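Local coordinates for MobB protein homolog (Geobacillus stearothermophilus, PDB 1XJC), which is of unknown function but, as a MobB homolog with a P-loop NTPase fold, probably binds a nucleotide and assists synthesis of the molybdopterin guanine dinucleotide cofactor, at residues V9-L20 against V114-L125. Numbering follows the deposited sequence.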
loop_
_atom_site.group_PDB
_atom_site.type_symbol
_atom_site.label_atom_id
_atom_site.label_comp_id
_atom_site.label_asym_id
_atom_site.label_seq_id
_atom_site.Cartn_x
_atom_site.Cartn_y
_atom_site.Cartn_z
ATOM N N VAL A 9 -0.305 2.722 0.130
ATOM C CA VAL A 9 -1.020 3.065 -1.085
ATOM C C VAL A 9 -2.245 3.802 -0.567
ATOM O O VAL A 9 -3.075 3.223 0.143
ATOM C CB VAL A 9 -1.430 1.801 -1.871
ATOM C CG1 VAL A 9 -2.397 2.186 -3.013
ATOM C CG2 VAL A 9 -0.174 1.112 -2.439
ATOM N N VAL A 10 -2.341 5.093 -0.875
ATOM C CA VAL A 10 -3.470 5.895 -0.407
ATOM C C VAL A 10 -4.255 6.538 -1.549
ATOM O O VAL A 10 -3.688 6.895 -2.593
ATOM C CB VAL A 10 -2.998 7.015 0.563
ATOM C CG1 VAL A 10 -2.324 6.389 1.779
ATOM C CG2 VAL A 10 -2.017 7.960 -0.150
ATOM N N GLY A 11 -5.562 6.684 -1.340
ATOM C CA GLY A 11 -6.418 7.284 -2.343
ATOM C C GLY A 11 -7.884 7.028 -2.036
ATOM O O GLY A 11 -8.226 6.137 -1.240
ATOM N N TYR A 12 -8.754 7.806 -2.671
ATOM C CA TYR A 12 -10.186 7.670 -2.465
ATOM C C TYR A 12 -10.751 6.502 -3.275
ATOM O O TYR A 12 -10.012 5.809 -3.987
ATOM C CB TYR A 12 -10.863 8.994 -2.822
ATOM C CG TYR A 12 -10.428 10.121 -1.897
ATOM C CD1 TYR A 12 -10.729 10.077 -0.532
ATOM C CD2 TYR A 12 -9.677 11.204 -2.371
ATOM C CE1 TYR A 12 -10.291 11.080 0.338
ATOM C CE2 TYR A 12 -9.235 12.211 -1.511
ATOM C CZ TYR A 12 -9.546 12.144 -0.159
ATOM O OH TYR A 12 -9.133 13.136 0.704
ATOM N N LYS A 13 -12.054 6.277 -3.146
ATOM C CA LYS A 13 -12.735 5.188 -3.858
ATOM C C LYS A 13 -12.513 5.267 -5.368
ATOM O O LYS A 13 -12.572 6.347 -5.943
ATOM C CB LYS A 13 -14.242 5.223 -3.547
ATOM C CG LYS A 13 -15.097 4.383 -4.494
ATOM C CD LYS A 13 -16.264 3.708 -3.791
ATOM C CE LYS A 13 -15.771 2.560 -2.910
ATOM N NZ LYS A 13 -16.898 1.837 -2.242
ATOM N N HIS A 14 -12.230 4.121 -5.988
ATOM C CA HIS A 14 -12.004 4.031 -7.440
ATOM C C HIS A 14 -10.867 4.922 -7.941
ATOM O O HIS A 14 -10.867 5.332 -9.097
ATOM C CB HIS A 14 -13.295 4.388 -8.202
ATOM C CG HIS A 14 -14.491 3.589 -7.773
ATOM N ND1 HIS A 14 -15.782 4.059 -7.889
ATOM C CD2 HIS A 14 -14.594 2.342 -7.254
ATOM C CE1 HIS A 14 -16.629 3.135 -7.464
ATOM N NE2 HIS A 14 -15.934 2.083 -7.075
ATOM N N SER A 15 -9.905 5.233 -7.075
ATOM C CA SER A 15 -8.774 6.055 -7.478
ATOM C C SER A 15 -7.757 5.242 -8.290
ATOM O O SER A 15 -6.938 5.807 -9.022
ATOM C CB SER A 15 -8.091 6.629 -6.239
ATOM O OG SER A 15 -7.650 5.601 -5.364
ATOM N N GLY A 16 -7.819 3.918 -8.154
ATOM C CA GLY A 16 -6.893 3.032 -8.849
ATOM C C GLY A 16 -5.993 2.240 -7.899
ATOM O O GLY A 16 -5.108 1.483 -8.337
ATOM N N LYS A 17 -6.209 2.386 -6.592
ATOM C CA LYS A 17 -5.385 1.654 -5.641
ATOM C C LYS A 17 -5.493 0.131 -5.775
ATOM O O LYS A 17 -4.529 -0.570 -5.482
ATOM C CB LYS A 17 -5.670 2.109 -4.197
ATOM C CG LYS A 17 -7.110 2.241 -3.835
ATOM C CD LYS A 17 -7.287 3.002 -2.521
ATOM C CE LYS A 17 -8.749 3.055 -2.133
ATOM N NZ LYS A 17 -8.927 3.743 -0.827
ATOM N N THR A 18 -6.644 -0.380 -6.225
ATOM C CA THR A 18 -6.808 -1.824 -6.422
ATOM C C THR A 18 -5.870 -2.306 -7.542
ATOM O O THR A 18 -5.222 -3.345 -7.444
ATOM C CB THR A 18 -8.262 -2.163 -6.831
ATOM O OG1 THR A 18 -9.158 -1.792 -5.777
ATOM C CG2 THR A 18 -8.398 -3.654 -7.141
ATOM N N THR A 19 -5.820 -1.549 -8.627
ATOM C CA THR A 19 -4.941 -1.880 -9.733
ATOM C C THR A 19 -3.487 -1.870 -9.246
ATOM O O THR A 19 -2.761 -2.834 -9.459
ATOM C CB THR A 19 -5.141 -0.882 -10.891
ATOM O OG1 THR A 19 -6.364 -1.211 -11.566
ATOM C CG2 THR A 19 -3.957 -0.923 -11.886
ATOM N N LEU A 20 -3.070 -0.798 -8.572
ATOM C CA LEU A 20 -1.697 -0.726 -8.064
ATOM C C LEU A 20 -1.365 -1.866 -7.097
ATOM O O LEU A 20 -0.347 -2.535 -7.260
ATOM C CB LEU A 20 -1.434 0.601 -7.364
ATOM C CG LEU A 20 -0.025 0.672 -6.752
ATOM C CD1 LEU A 20 1.037 0.541 -7.861
ATOM C CD2 LEU A 20 0.138 1.989 -6.015
ATOM N N VAL A 114 0.496 7.992 -3.798
ATOM C CA VAL A 114 -0.823 8.589 -3.718
ATOM C C VAL A 114 -1.534 8.446 -5.069
ATOM O O VAL A 114 -0.971 8.800 -6.120
ATOM C CB VAL A 114 -0.715 10.097 -3.346
ATOM C CG1 VAL A 114 -2.117 10.719 -3.277
ATOM C CG2 VAL A 114 0.027 10.270 -2.002
ATOM N N LEU A 115 -2.749 7.902 -5.040
ATOM C CA LEU A 115 -3.551 7.735 -6.245
ATOM C C LEU A 115 -4.630 8.814 -6.238
ATOM O O LEU A 115 -5.329 9.018 -5.227
ATOM C CB LEU A 115 -4.178 6.339 -6.293
ATOM C CG LEU A 115 -3.144 5.287 -6.720
ATOM C CD1 LEU A 115 -2.898 4.340 -5.590
ATOM C CD2 LEU A 115 -3.624 4.544 -7.968
ATOM N N VAL A 116 -4.751 9.524 -7.355
ATOM C CA VAL A 116 -5.719 10.607 -7.442
ATOM C C VAL A 116 -6.529 10.558 -8.729
ATOM O O VAL A 116 -5.982 10.326 -9.811
ATOM C CB VAL A 116 -5.012 12.002 -7.343
ATOM C CG1 VAL A 116 -4.222 12.107 -6.016
ATOM C CG2 VAL A 116 -4.078 12.206 -8.510
ATOM N N ARG A 117 -7.832 10.792 -8.605
ATOM C CA ARG A 117 -8.713 10.799 -9.770
ATOM C C ARG A 117 -8.753 12.191 -10.386
ATOM O O ARG A 117 -9.048 12.355 -11.574
ATOM C CB ARG A 117 -10.139 10.421 -9.357
ATOM C CG ARG A 117 -10.241 9.111 -8.591
ATOM C CD ARG A 117 -11.583 9.020 -7.865
ATOM N NE ARG A 117 -11.740 10.108 -6.894
ATOM C CZ ARG A 117 -12.719 10.179 -5.990
ATOM N NH1 ARG A 117 -13.646 9.223 -5.917
ATOM N NH2 ARG A 117 -12.771 11.210 -5.155
ATOM N N SER A 118 -8.411 13.187 -9.582
ATOM C CA SER A 118 -8.514 14.571 -10.028
ATOM C C SER A 118 -7.620 15.532 -9.258
ATOM O O SER A 118 -6.988 15.166 -8.267
ATOM C CB SER A 118 -9.954 15.021 -9.822
ATOM O OG SER A 118 -10.282 14.883 -8.443
ATOM N N GLU A 119 -7.607 16.780 -9.711
ATOM C CA GLU A 119 -6.830 17.815 -9.056
ATOM C C GLU A 119 -7.431 18.004 -7.665
ATOM O O GLU A 119 -6.709 18.252 -6.701
ATOM C CB GLU A 119 -6.900 19.115 -9.868
ATOM C CG GLU A 119 -6.265 20.331 -9.202
ATOM C CD GLU A 119 -4.833 20.085 -8.753
ATOM O OE1 GLU A 119 -4.067 19.447 -9.507
ATOM O OE2 GLU A 119 -4.473 20.546 -7.643
ATOM N N GLU A 120 -8.750 17.858 -7.564
ATOM C CA GLU A 120 -9.452 17.992 -6.285
ATOM C C GLU A 120 -8.992 16.933 -5.272
ATOM O O GLU A 120 -8.793 17.244 -4.087
ATOM C CB GLU A 120 -10.969 17.883 -6.493
ATOM C CG GLU A 120 -11.777 17.947 -5.205
ATOM C CD GLU A 120 -13.287 17.937 -5.444
ATOM O OE1 GLU A 120 -13.794 18.862 -6.122
ATOM O OE2 GLU A 120 -13.970 17.008 -4.949
ATOM N N ASP A 121 -8.844 15.684 -5.721
ATOM C CA ASP A 121 -8.361 14.623 -4.829
ATOM C C ASP A 121 -6.956 15.001 -4.342
ATOM O O ASP A 121 -6.626 14.837 -3.170
ATOM C CB ASP A 121 -8.205 13.285 -5.562
ATOM C CG ASP A 121 -9.491 12.495 -5.665
ATOM O OD1 ASP A 121 -10.545 12.954 -5.205
ATOM O OD2 ASP A 121 -9.438 11.379 -6.220
ATOM N N TRP A 122 -6.122 15.464 -5.271
ATOM C CA TRP A 122 -4.739 15.820 -4.964
ATOM C C TRP A 122 -4.637 16.970 -3.975
ATOM O O TRP A 122 -3.737 16.987 -3.131
ATOM C CB TRP A 122 -3.992 16.189 -6.247
ATOM C CG TRP A 122 -2.561 16.637 -6.031
ATOM C CD1 TRP A 122 -1.998 17.819 -6.444
ATOM C CD2 TRP A 122 -1.527 15.915 -5.348
ATOM N NE1 TRP A 122 -0.681 17.870 -6.061
ATOM C CE2 TRP A 122 -0.364 16.719 -5.384
ATOM C CE3 TRP A 122 -1.471 14.662 -4.699
ATOM C CZ2 TRP A 122 0.847 16.317 -4.795
ATOM C CZ3 TRP A 122 -0.266 14.263 -4.112
ATOM C CH2 TRP A 122 0.877 15.090 -4.166
ATOM N N ALA A 123 -5.541 17.936 -4.090
ATOM C CA ALA A 123 -5.541 19.083 -3.186
ATOM C C ALA A 123 -5.731 18.629 -1.739
ATOM O O ALA A 123 -5.131 19.191 -0.827
ATOM C CB ALA A 123 -6.644 20.065 -3.578
ATOM N N SER A 124 -6.550 17.611 -1.515
ATOM C CA SER A 124 -6.759 17.159 -0.145
ATOM C C SER A 124 -5.790 16.076 0.320
ATOM O O SER A 124 -5.768 15.749 1.509
ATOM C CB SER A 124 -8.183 16.653 0.040
ATOM O OG SER A 124 -8.376 15.433 -0.645
ATOM N N LEU A 125 -4.994 15.526 -0.601
ATOM C CA LEU A 125 -4.046 14.461 -0.265
ATOM C C LEU A 125 -2.571 14.872 -0.344
ATOM O O LEU A 125 -1.709 14.151 0.136
ATOM C CB LEU A 125 -4.268 13.247 -1.186
ATOM C CG LEU A 125 -5.641 12.548 -1.136
ATOM C CD1 LEU A 125 -5.727 11.499 -2.220
ATOM C CD2 LEU A 125 -5.865 11.920 0.213
HETATM O O HOH W 1 -7.867 9.593 -4.672
#
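V10 and V114 pair in a parallel bridge between adjacent central strands, and beyond it the probable P-loop (Walker A), running from G11 to T18, packs against L115 at the end of strand 112-116, R117 just after it, and helix 119-125. L115 N gives a nearly straight bond to V10 O (2.8 Å). L115, with CG anti to its carbonyl carbon (chi1 -77°), carries CD2 to the backbone of G16, 3.3 Å from G16 C, and CD1 to V9, K17 and L20. Y12 reaches along helix 119-125, S124 OG near the plane of the ring at its edge: its OH shares a 2.8 Å hydrogen bond with S124 OG, and L125 CG lies 3.6 Å from Y12 CE2. R117 holds D121 side-on, NE to OD2 at 2.7 Å and NH2 to OD1 at 2.8 Å, while Y12 CB sits over one guanidinium face and NH1 makes a weak bond to K13 O. A leucine in place of R117 would probably leave the D121 carboxylate without its charged mate and K13 O without this donor. A water accepts from Y12 N and donates to L115 O and D121 OD2. With R117 N also bonded to OD2, the carboxylate probably keeps its negative charge and, through the water, links the P-loop to helix 119-125.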